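Local coordinates for protein putative Acetyltransferase from the GNAT family (PDB 3EC4) that probably transfers an acyl group, most likely acetyl from acetyl-CoA, as a putative member of the GNAT acetyltransferase family, at residues A[32-40]-A[123-131]; A[137-147]-A[163-174]. All coordinates share one frame; numbering follows the deposited sequence.

Contact 1: A[32-40]-A[123-131]; sequences RLDPAYGPF and PWASGTWRY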
loop_
_atom_site.group_PDB
_atom_site.type_symbol
_atom_site.label_atom_id
_atom_site.label_comp_id
_atom_site.label_asym_id
_atom_site.label_seq_id
_atom_site.Cartn_x
_atom_site.Cartn_y
_atom_site.Cartn_z
ATOM N N ARG A 32 13.682 1.493 6.758
ATOM C CA ARG A 32 12.454 1.811 7.503
ATOM C C ARG A 32 11.767 2.992 6.881
ATOM O O ARG A 32 12.380 4.022 6.663
ATOM C CB ARG A 32 12.829 2.105 8.958
ATOM C CG ARG A 32 11.727 2.704 9.851
ATOM C CD ARG A 32 10.680 1.666 10.119
ATOM N NE ARG A 32 9.688 1.945 11.194
ATOM C CZ ARG A 32 8.463 2.461 10.988
ATOM N NH1 ARG A 32 8.057 2.879 9.774
ATOM N NH2 ARG A 32 7.629 2.582 12.016
ATOM N N LEU A 33 10.511 2.815 6.491
ATOM C CA LEU A 33 9.754 3.906 5.927
ATOM C C LEU A 33 9.592 4.976 7.014
ATOM O O LEU A 33 9.341 4.681 8.196
ATOM C CB LEU A 33 8.392 3.400 5.407
ATOM C CG LEU A 33 7.355 4.382 4.861
ATOM C CD1 LEU A 33 7.843 5.071 3.617
ATOM C CD2 LEU A 33 6.008 3.648 4.677
ATOM N N ASP A 34 9.729 6.225 6.609
ATOM C CA ASP A 34 9.401 7.327 7.495
ATOM C C ASP A 34 8.028 7.010 8.117
ATOM O O ASP A 34 7.070 6.817 7.406
ATOM C CB ASP A 34 9.357 8.596 6.668
ATOM C CG ASP A 34 9.027 9.832 7.468
ATOM O OD1 ASP A 34 8.465 9.746 8.583
ATOM O OD2 ASP A 34 9.304 10.904 6.928
ATOM N N PRO A 35 7.945 6.927 9.459
ATOM C CA PRO A 35 6.661 6.672 10.124
ATOM C C PRO A 35 5.507 7.615 9.792
ATOM O O PRO A 35 4.329 7.214 9.983
ATOM C CB PRO A 35 7.000 6.778 11.602
ATOM C CG PRO A 35 8.457 6.475 11.662
ATOM C CD PRO A 35 9.056 6.968 10.417
ATOM N N ALA A 36 5.800 8.823 9.299
ATOM C CA ALA A 36 4.765 9.731 8.861
ATOM C C ALA A 36 4.033 9.150 7.653
ATOM O O ALA A 36 2.862 9.462 7.411
ATOM C CB ALA A 36 5.359 11.118 8.507
ATOM N N TYR A 37 4.752 8.366 6.863
ATOM C CA TYR A 37 4.180 7.715 5.690
ATOM C C TYR A 37 3.567 6.355 5.987
ATOM O O TYR A 37 2.567 6.004 5.415
ATOM C CB TYR A 37 5.202 7.603 4.590
ATOM C CG TYR A 37 5.575 8.902 3.939
ATOM C CD1 TYR A 37 6.394 9.812 4.568
ATOM C CD2 TYR A 37 5.137 9.190 2.654
ATOM C CE1 TYR A 37 6.776 11.002 3.932
ATOM C CE2 TYR A 37 5.521 10.374 2.006
ATOM C CZ TYR A 37 6.325 11.267 2.656
ATOM O OH TYR A 37 6.652 12.444 2.014
ATOM N N GLY A 38 4.168 5.563 6.862
ATOM C CA GLY A 38 3.605 4.246 7.120
ATOM C C GLY A 38 4.518 3.388 7.968
ATOM O O GLY A 38 5.593 3.840 8.371
ATOM N N PRO A 39 4.061 2.167 8.286
ATOM C CA PRO A 39 4.759 1.333 9.260
ATOM C C PRO A 39 5.769 0.299 8.695
ATOM O O PRO A 39 6.198 -0.615 9.421
ATOM C CB PRO A 39 3.597 0.593 9.894
ATOM C CG PRO A 39 2.714 0.322 8.707
ATOM C CD PRO A 39 2.794 1.553 7.862
ATOM N N PHE A 40 6.167 0.461 7.442
ATOM C CA PHE A 40 6.817 -0.626 6.712
ATOM C C PHE A 40 8.330 -0.629 6.968
ATOM O O PHE A 40 8.942 0.423 7.128
ATOM C CB PHE A 40 6.544 -0.544 5.222
ATOM C CG PHE A 40 5.111 -0.814 4.880
ATOM C CD1 PHE A 40 4.622 -2.100 4.927
ATOM C CD2 PHE A 40 4.247 0.234 4.598
ATOM C CE1 PHE A 40 3.319 -2.355 4.652
ATOM C CE2 PHE A 40 2.925 -0.020 4.347
ATOM C CZ PHE A 40 2.465 -1.304 4.376
ATOM N N PRO A 123 -2.593 0.665 6.280
ATOM C CA PRO A 123 -2.046 1.618 7.233
ATOM C C PRO A 123 -2.325 3.052 6.756
ATOM O O PRO A 123 -2.434 3.334 5.559
ATOM C CB PRO A 123 -0.556 1.361 7.178
ATOM C CG PRO A 123 -0.424 0.006 6.658
ATOM C CD PRO A 123 -1.544 -0.182 5.707
ATOM N N TRP A 124 -2.477 3.944 7.695
ATOM C CA TRP A 124 -2.693 5.320 7.377
ATOM C C TRP A 124 -2.078 6.106 8.522
ATOM O O TRP A 124 -2.552 6.023 9.668
ATOM C CB TRP A 124 -4.176 5.603 7.252
ATOM C CG TRP A 124 -4.440 6.951 6.771
ATOM C CD1 TRP A 124 -4.623 8.088 7.519
ATOM C CD2 TRP A 124 -4.476 7.355 5.403
ATOM N NE1 TRP A 124 -4.827 9.163 6.680
ATOM C CE2 TRP A 124 -4.724 8.742 5.379
ATOM C CE3 TRP A 124 -4.327 6.678 4.200
ATOM C CZ2 TRP A 124 -4.836 9.457 4.182
ATOM C CZ3 TRP A 124 -4.446 7.388 3.020
ATOM C CH2 TRP A 124 -4.669 8.771 3.030
ATOM N N ALA A 125 -1.010 6.820 8.215
ATOM C CA ALA A 125 -0.371 7.695 9.159
ATOM C C ALA A 125 -0.608 9.130 8.736
ATOM O O ALA A 125 -1.213 9.402 7.682
ATOM C CB ALA A 125 1.130 7.377 9.244
ATOM N N SER A 126 -0.126 10.051 9.569
ATOM C CA SER A 126 -0.364 11.474 9.341
ATOM C C SER A 126 0.008 11.937 7.934
ATOM O O SER A 126 -0.664 12.808 7.372
ATOM C CB SER A 126 0.448 12.272 10.360
ATOM O OG SER A 126 1.814 11.974 10.238
ATOM N N GLY A 127 1.086 11.383 7.359
ATOM C CA GLY A 127 1.576 11.844 6.055
ATOM C C GLY A 127 1.447 10.874 4.884
ATOM O O GLY A 127 2.044 11.097 3.839
ATOM N N THR A 128 0.672 9.807 5.073
ATOM C CA THR A 128 0.457 8.785 4.040
ATOM C C THR A 128 -0.110 9.408 2.734
ATOM O O THR A 128 0.203 8.953 1.641
ATOM C CB THR A 128 -0.458 7.669 4.564
ATOM O OG1 THR A 128 0.127 7.080 5.743
ATOM C CG2 THR A 128 -0.677 6.586 3.494
ATOM N N TRP A 129 -0.911 10.464 2.854
ATOM C CA TRP A 129 -1.462 11.134 1.671
ATOM C C TRP A 129 -0.375 11.714 0.801
ATOM O O TRP A 129 -0.635 12.051 -0.357
ATOM C CB TRP A 129 -2.435 12.242 2.064
ATOM C CG TRP A 129 -1.793 13.441 2.785
ATOM C CD1 TRP A 129 -1.496 13.545 4.126
ATOM C CD2 TRP A 129 -1.390 14.670 2.195
ATOM N NE1 TRP A 129 -0.961 14.761 4.391
ATOM C CE2 TRP A 129 -0.881 15.478 3.225
ATOM C CE3 TRP A 129 -1.450 15.187 0.892
ATOM C CZ2 TRP A 129 -0.398 16.767 2.991
ATOM C CZ3 TRP A 129 -0.968 16.467 0.657
ATOM C CH2 TRP A 129 -0.449 17.242 1.702
ATOM N N ARG A 130 0.824 11.931 1.359
ATOM C CA ARG A 130 1.921 12.463 0.547
ATOM C C ARG A 130 2.665 11.398 -0.254
ATOM O O ARG A 130 3.592 11.756 -0.983
ATOM C CB ARG A 130 2.956 13.220 1.388
ATOM C CG ARG A 130 2.423 14.276 2.322
ATOM C CD ARG A 130 3.557 15.093 2.903
ATOM N NE ARG A 130 3.040 16.308 3.535
ATOM C CZ ARG A 130 2.684 16.401 4.816
ATOM N NH1 ARG A 130 2.790 15.357 5.636
ATOM N NH2 ARG A 130 2.220 17.554 5.288
ATOM N N TYR A 131 2.264 10.126 -0.132
ATOM C CA TYR A 131 3.015 9.003 -0.734
ATOM C C TYR A 131 2.943 9.106 -2.249
ATOM O O TYR A 131 3.866 8.718 -2.951
ATOM C CB TYR A 131 2.443 7.672 -0.272
ATOM C CG TYR A 131 3.408 6.608 0.160
ATOM C CD1 TYR A 131 4.542 6.303 -0.587
ATOM C CD2 TYR A 131 3.161 5.879 1.311
ATOM C CE1 TYR A 131 5.401 5.274 -0.170
ATOM C CE2 TYR A 131 3.983 4.868 1.718
ATOM C CZ TYR A 131 5.109 4.575 0.990
ATOM O OH TYR A 131 5.935 3.550 1.406
HETATM O O HOH W 1 5.927 12.801 -0.489
#
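Ala36 O accepts a hydrogen bond from Gly127 N at 2.6 Å, with a bent N-H...O angle of 136°. One residue on, Thr128 OG1 donates to Tyr37 O at 2.7 Å, from above the carbonyl plane. The same hydroxyl accepts from Ala125 N, so OG1 ties the two loops together and braces its own turn. The chi1 of -58° sets OG1 beside the backbone N of Thr128, facing both partners. A valine in its place would probably leave Tyr37 O and Ala125 N without this mate and let the turn shift. That turn is a type I beta turn from Ala125 to Thr128. It docks on the loop between strands 30-32 and 41-43, which itself contains an Asx turn at Asp34. Tyr37 sends its ring edge to the face of Tyr131 in a T-shaped stack, planes 85° apart and centroids 5.5 Å apart. Water 1 bridges Tyr37 OH and Arg130 O. Leu33 brings both methyls to the phenol oxygen of Tyr131, CD1 and CD2 each 3.3 Å from OH. At the other end Pro39 CD presses on Pro123 CB at 3.4 Å, tighter than usual carbon contact. Phe40 CZ reaches Pro123 CG.

Contact 2: A[137-147]-A[163-174]; sequences VRIDGRLAAMA and VCTWPEYRGRGL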
loop_
_atom_site.group_PDB
_atom_site.type_symbol
_atom_site.label_atom_id
_atom_site.label_comp_id
_atom_site.label_asym_id
_atom_site.label_seq_id
_atom_site.Cartn_x
_atom_site.Cartn_y
_atom_site.Cartn_z
ATOM N N VAL A 137 -14.100 10.704 -4.730
ATOM C CA VAL A 137 -15.421 11.033 -5.224
ATOM C C VAL A 137 -16.191 11.673 -4.084
ATOM O O VAL A 137 -16.125 11.209 -2.936
ATOM C CB VAL A 137 -16.208 9.809 -5.765
ATOM C CG1 VAL A 137 -17.532 10.264 -6.362
ATOM C CG2 VAL A 137 -15.403 9.059 -6.809
ATOM N N ARG A 138 -16.911 12.741 -4.413
ATOM C CA ARG A 138 -17.739 13.458 -3.437
ATOM C C ARG A 138 -19.205 13.234 -3.728
ATOM O O ARG A 138 -19.615 13.266 -4.877
ATOM C CB ARG A 138 -17.425 14.960 -3.431
ATOM C CG ARG A 138 -15.990 15.240 -2.981
ATOM C CD ARG A 138 -15.839 16.536 -2.180
ATOM N NE ARG A 138 -14.575 16.517 -1.440
ATOM C CZ ARG A 138 -14.449 16.545 -0.105
ATOM N NH1 ARG A 138 -15.507 16.629 0.687
ATOM N NH2 ARG A 138 -13.243 16.503 0.444
ATOM N N ILE A 139 -19.971 13.012 -2.675
ATOM C CA ILE A 139 -21.419 12.776 -2.726
ATOM C C ILE A 139 -22.042 13.600 -1.577
ATOM O O ILE A 139 -21.606 13.493 -0.426
ATOM C CB ILE A 139 -21.746 11.273 -2.542
ATOM C CG1 ILE A 139 -21.216 10.458 -3.715
ATOM C CG2 ILE A 139 -23.277 11.047 -2.381
ATOM C CD1 ILE A 139 -21.528 8.964 -3.640
ATOM N N ASP A 140 -23.027 14.433 -1.901
ATOM C CA ASP A 140 -23.676 15.368 -0.939
ATOM C C ASP A 140 -22.631 16.229 -0.252
ATOM O O ASP A 140 -22.728 16.505 0.953
ATOM C CB ASP A 140 -24.484 14.620 0.150
ATOM C CG ASP A 140 -25.480 13.602 -0.425
ATOM O OD1 ASP A 140 -26.221 13.961 -1.368
ATOM O OD2 ASP A 140 -25.522 12.451 0.091
ATOM N N GLY A 141 -21.591 16.589 -0.997
ATOM C CA GLY A 141 -20.458 17.333 -0.433
ATOM C C GLY A 141 -19.494 16.578 0.449
ATOM O O GLY A 141 -18.494 17.129 0.875
ATOM N N ARG A 142 -19.773 15.313 0.732
ATOM C CA ARG A 142 -18.882 14.481 1.533
ATOM C C ARG A 142 -17.900 13.711 0.648
ATOM O O ARG A 142 -18.217 13.393 -0.498
ATOM C CB ARG A 142 -19.688 13.518 2.366
ATOM C CG ARG A 142 -20.723 14.210 3.181
ATOM C CD ARG A 142 -21.361 13.345 4.250
ATOM N NE ARG A 142 -22.199 14.224 5.074
ATOM C CZ ARG A 142 -23.485 14.528 4.859
ATOM N NH1 ARG A 142 -24.190 13.989 3.874
ATOM N NH2 ARG A 142 -24.080 15.378 5.685
ATOM N N LEU A 143 -16.723 13.408 1.194
ATOM C CA LEU A 143 -15.746 12.535 0.524
ATOM C C LEU A 143 -16.226 11.108 0.674
ATOM O O LEU A 143 -16.091 10.536 1.728
ATOM C CB LEU A 143 -14.356 12.695 1.138
ATOM C CG LEU A 143 -13.209 11.852 0.542
ATOM C CD1 LEU A 143 -13.058 12.181 -0.949
ATOM C CD2 LEU A 143 -11.929 12.009 1.325
ATOM N N ALA A 144 -16.787 10.545 -0.390
ATOM C CA ALA A 144 -17.422 9.224 -0.326
ATOM C C ALA A 144 -16.427 8.072 -0.310
ATOM O O ALA A 144 -16.651 7.050 0.296
ATOM C CB ALA A 144 -18.366 9.077 -1.468
ATOM N N ALA A 145 -15.323 8.247 -1.028
ATOM C CA ALA A 145 -14.404 7.161 -1.343
ATOM C C ALA A 145 -13.143 7.786 -1.878
ATOM O O ALA A 145 -13.172 8.895 -2.409
ATOM C CB ALA A 145 -14.982 6.218 -2.407
HETATM N N MSE A 146 -12.056 7.049 -1.753
HETATM C CA MSE A 146 -10.768 7.480 -2.280
HETATM C C MSE A 146 -9.893 6.308 -2.692
HETATM O O MSE A 146 -10.158 5.133 -2.339
HETATM C CB MSE A 146 -10.038 8.354 -1.264
HETATM C CG MSE A 146 -9.538 7.576 -0.122
HETATM SE SE MSE A 146 -8.613 8.697 1.175
HETATM C CE MSE A 146 -8.264 7.398 2.495
ATOM N N ALA A 147 -8.819 6.632 -3.414
ATOM C CA ALA A 147 -7.758 5.677 -3.740
ATOM C C ALA A 147 -6.524 6.465 -4.126
ATOM O O ALA A 147 -6.613 7.603 -4.583
ATOM C CB ALA A 147 -8.141 4.721 -4.891
ATOM N N VAL A 163 -7.583 2.254 -1.075
ATOM C CA VAL A 163 -8.914 2.218 -1.709
ATOM C C VAL A 163 -9.955 2.007 -0.609
ATOM O O VAL A 163 -10.042 0.931 -0.018
ATOM C CB VAL A 163 -9.050 1.087 -2.741
ATOM C CG1 VAL A 163 -10.436 1.139 -3.372
ATOM C CG2 VAL A 163 -7.924 1.195 -3.834
ATOM N N CYS A 164 -10.770 3.006 -0.333
ATOM C CA CYS A 164 -11.770 2.802 0.696
ATOM C C CYS A 164 -12.932 3.722 0.505
ATOM O O CYS A 164 -12.773 4.847 0.004
ATOM C CB CYS A 164 -11.153 3.050 2.042
ATOM S SG CYS A 164 -10.547 4.722 2.123
ATOM N N THR A 165 -14.077 3.242 0.985
ATOM C CA THR A 165 -15.382 3.821 0.724
ATOM C C THR A 165 -16.136 3.771 2.045
ATOM O O THR A 165 -16.085 2.741 2.732
ATOM C CB THR A 165 -16.182 3.005 -0.348
ATOM O OG1 THR A 165 -15.409 2.881 -1.565
ATOM C CG2 THR A 165 -17.516 3.662 -0.660
ATOM N N TRP A 166 -16.786 4.871 2.435
ATOM C CA TRP A 166 -17.647 4.826 3.642
ATOM C C TRP A 166 -18.709 3.761 3.363
ATOM O O TRP A 166 -19.203 3.660 2.255
ATOM C CB TRP A 166 -18.386 6.154 3.884
ATOM C CG TRP A 166 -17.502 7.273 4.329
ATOM C CD1 TRP A 166 -17.067 8.347 3.568
ATOM C CD2 TRP A 166 -16.909 7.432 5.609
ATOM N NE1 TRP A 166 -16.227 9.140 4.316
ATOM C CE2 TRP A 166 -16.140 8.619 5.577
ATOM C CE3 TRP A 166 -16.938 6.683 6.784
ATOM C CZ2 TRP A 166 -15.430 9.072 6.682
ATOM C CZ3 TRP A 166 -16.233 7.132 7.870
ATOM C CH2 TRP A 166 -15.513 8.327 7.821
ATOM N N PRO A 167 -19.095 2.996 4.393
ATOM C CA PRO A 167 -20.154 1.993 4.256
ATOM C C PRO A 167 -21.408 2.506 3.605
ATOM O O PRO A 167 -21.951 1.812 2.716
ATOM C CB PRO A 167 -20.414 1.568 5.691
ATOM C CG PRO A 167 -19.147 1.759 6.373
ATOM C CD PRO A 167 -18.533 3.009 5.743
ATOM N N GLU A 168 -21.849 3.714 3.957
ATOM C CA GLU A 168 -23.061 4.267 3.391
ATOM C C GLU A 168 -23.000 4.570 1.883
ATOM O O GLU A 168 -24.059 4.781 1.257
ATOM C CB GLU A 168 -23.536 5.508 4.163
ATOM C CG GLU A 168 -22.548 6.646 4.231
ATOM C CD GLU A 168 -21.658 6.634 5.452
ATOM O OE1 GLU A 168 -21.216 5.531 5.891
ATOM O OE2 GLU A 168 -21.331 7.754 5.931
ATOM N N TYR A 169 -21.794 4.599 1.304
ATOM C CA TYR A 169 -21.640 4.783 -0.146
ATOM C C TYR A 169 -21.151 3.541 -0.898
ATOM O O TYR A 169 -20.742 3.626 -2.082
ATOM C CB TYR A 169 -20.691 5.942 -0.453
ATOM C CG TYR A 169 -21.108 7.202 0.250
ATOM C CD1 TYR A 169 -22.325 7.819 -0.034
ATOM C CD2 TYR A 169 -20.294 7.761 1.211
ATOM C CE1 TYR A 169 -22.710 8.981 0.655
ATOM C CE2 TYR A 169 -20.653 8.922 1.886
ATOM C CZ TYR A 169 -21.854 9.518 1.617
ATOM O OH TYR A 169 -22.163 10.654 2.317
ATOM N N ARG A 170 -21.173 2.407 -0.228
ATOM C CA ARG A 170 -20.741 1.151 -0.844
ATOM C C ARG A 170 -21.806 0.613 -1.784
ATOM O O ARG A 170 -22.967 1.049 -1.766
ATOM C CB ARG A 170 -20.326 0.143 0.212
ATOM C CG ARG A 170 -18.998 0.508 0.780
ATOM C CD ARG A 170 -18.565 -0.421 1.835
ATOM N NE ARG A 170 -17.409 0.132 2.541
ATOM C CZ ARG A 170 -16.929 -0.325 3.692
ATOM N NH1 ARG A 170 -17.491 -1.374 4.286
ATOM N NH2 ARG A 170 -15.886 0.262 4.253
ATOM N N GLY A 171 -21.377 -0.287 -2.667
ATOM C CA GLY A 171 -22.271 -0.894 -3.628
ATOM C C GLY A 171 -22.687 0.027 -4.740
ATOM O O GLY A 171 -23.676 -0.271 -5.421
ATOM N N ARG A 172 -21.930 1.115 -4.973
ATOM C CA ARG A 172 -22.222 2.048 -6.089
ATOM C C ARG A 172 -21.134 2.090 -7.167
ATOM O O ARG A 172 -21.176 2.929 -8.043
ATOM C CB ARG A 172 -22.351 3.480 -5.582
ATOM C CG ARG A 172 -23.330 3.630 -4.461
ATOM C CD ARG A 172 -23.614 5.082 -4.230
ATOM N NE ARG A 172 -24.273 5.229 -2.942
ATOM C CZ ARG A 172 -24.900 6.327 -2.537
ATOM N NH1 ARG A 172 -24.974 7.387 -3.319
ATOM N NH2 ARG A 172 -25.442 6.352 -1.329
ATOM N N GLY A 173 -20.150 1.216 -7.086
ATOM C CA GLY A 173 -19.079 1.178 -8.091
ATOM C C GLY A 173 -17.976 2.204 -7.919
ATOM O O GLY A 173 -17.184 2.463 -8.839
ATOM N N LEU A 174 -17.877 2.780 -6.738
ATOM C CA LEU A 174 -16.902 3.882 -6.556
ATOM C C LEU A 174 -15.479 3.393 -6.593
ATOM O O LEU A 174 -14.612 4.026 -7.258
ATOM C CB LEU A 174 -17.173 4.670 -5.296
ATOM C CG LEU A 174 -18.562 5.309 -5.284
ATOM C CD1 LEU A 174 -18.760 6.156 -4.023
ATOM C CD2 LEU A 174 -18.831 6.081 -6.565
HETATM O O HOH W 2 -24.591 11.632 2.290
#
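Met146, a selenomethionine here, and Cys164 form an antiparallel hydrogen-bonded pair. Met146 N donates to Cys164 O at 2.9 Å, and Cys164 N returns the bond to Met146 O. Their side chains share one face of the sheet. Met146 CE comes near Cys164 SG, 3.5 Å in one of the two conformers of Cys164, so this contact is less certain. Ala145 and Thr165 make the next, non-hydrogen-bonded pair, with side chains on the other face. Trp166 N then bonds to Ala144 O and carries the pairing past the end of strand 157-165. The Trp166 indole presents its edge to Leu143 O, with NE1 2.9 Å away.

Beyond the strands the chain folds back against the hairpin of strands 134-139 and 142-149. Ala144 CB packs against the Tyr169 ring, 3.6 Å from CD2, and also meets Leu174 CD1. Ile139 runs past the Tyr169 ring in the opposite direction. With chi1 at -66°, its CG2 lies anti to the backbone N and meets Tyr169 CE1 at 3.7 Å. Its CD1 reaches Leu174 CD1.

The far end is looser and more exposed. The type I' turn from Ile139 to Arg142 approaches Tyr169 OH, with Arg142 CD 3.4 Å away. Water 2 joins this hydroxyl to Asp140 OD2, and more weakly to Arg142 NH1. The edge of the Tyr169 ring, at CD1, meets a face of the exposed Arg172 guanidinium, and Arg172 NH1 lies 3.8 Å from Ile139 CD1.

Segment 163-174 links strand 157-165 to helix 174-188, with Gly173 at the N-cap. In GNAT folds this loop usually binds the pyrophosphate of acetyl-CoA, and the sequence Arg170-Gly171-Arg172-Gly173 is consistent with that. Helix 109-118 lies against Leu143, Cys164 and Trp166. On the opposite face of the sheet, helix 174-188 covers Ala145 and Ala147 through Leu178.

How the contacts relate
The two contacts follow one another along the chain, and their centres lie about 22 Å apart. They still touch. Trp124 CZ3 of the 123-131 loop packs on Met146 CE at 3.9 Å. Helix 109-118 provides a second connection: it meets Trp124 and Trp129 from contact 1, and Leu143, Cys164 and Trp166 from contact 2. Contact 1 joins an N-terminal loop to the 123-131 loop of the acetyltransferase region, its centre about 10 Å from the centre of the chain. Contact 2 is farther out, its centre about 19 Å from the centre of the chain. As in other GNAT proteins, its Arg170-Gly173 loop before helix 174-188 is probably the part that meets the cofactor.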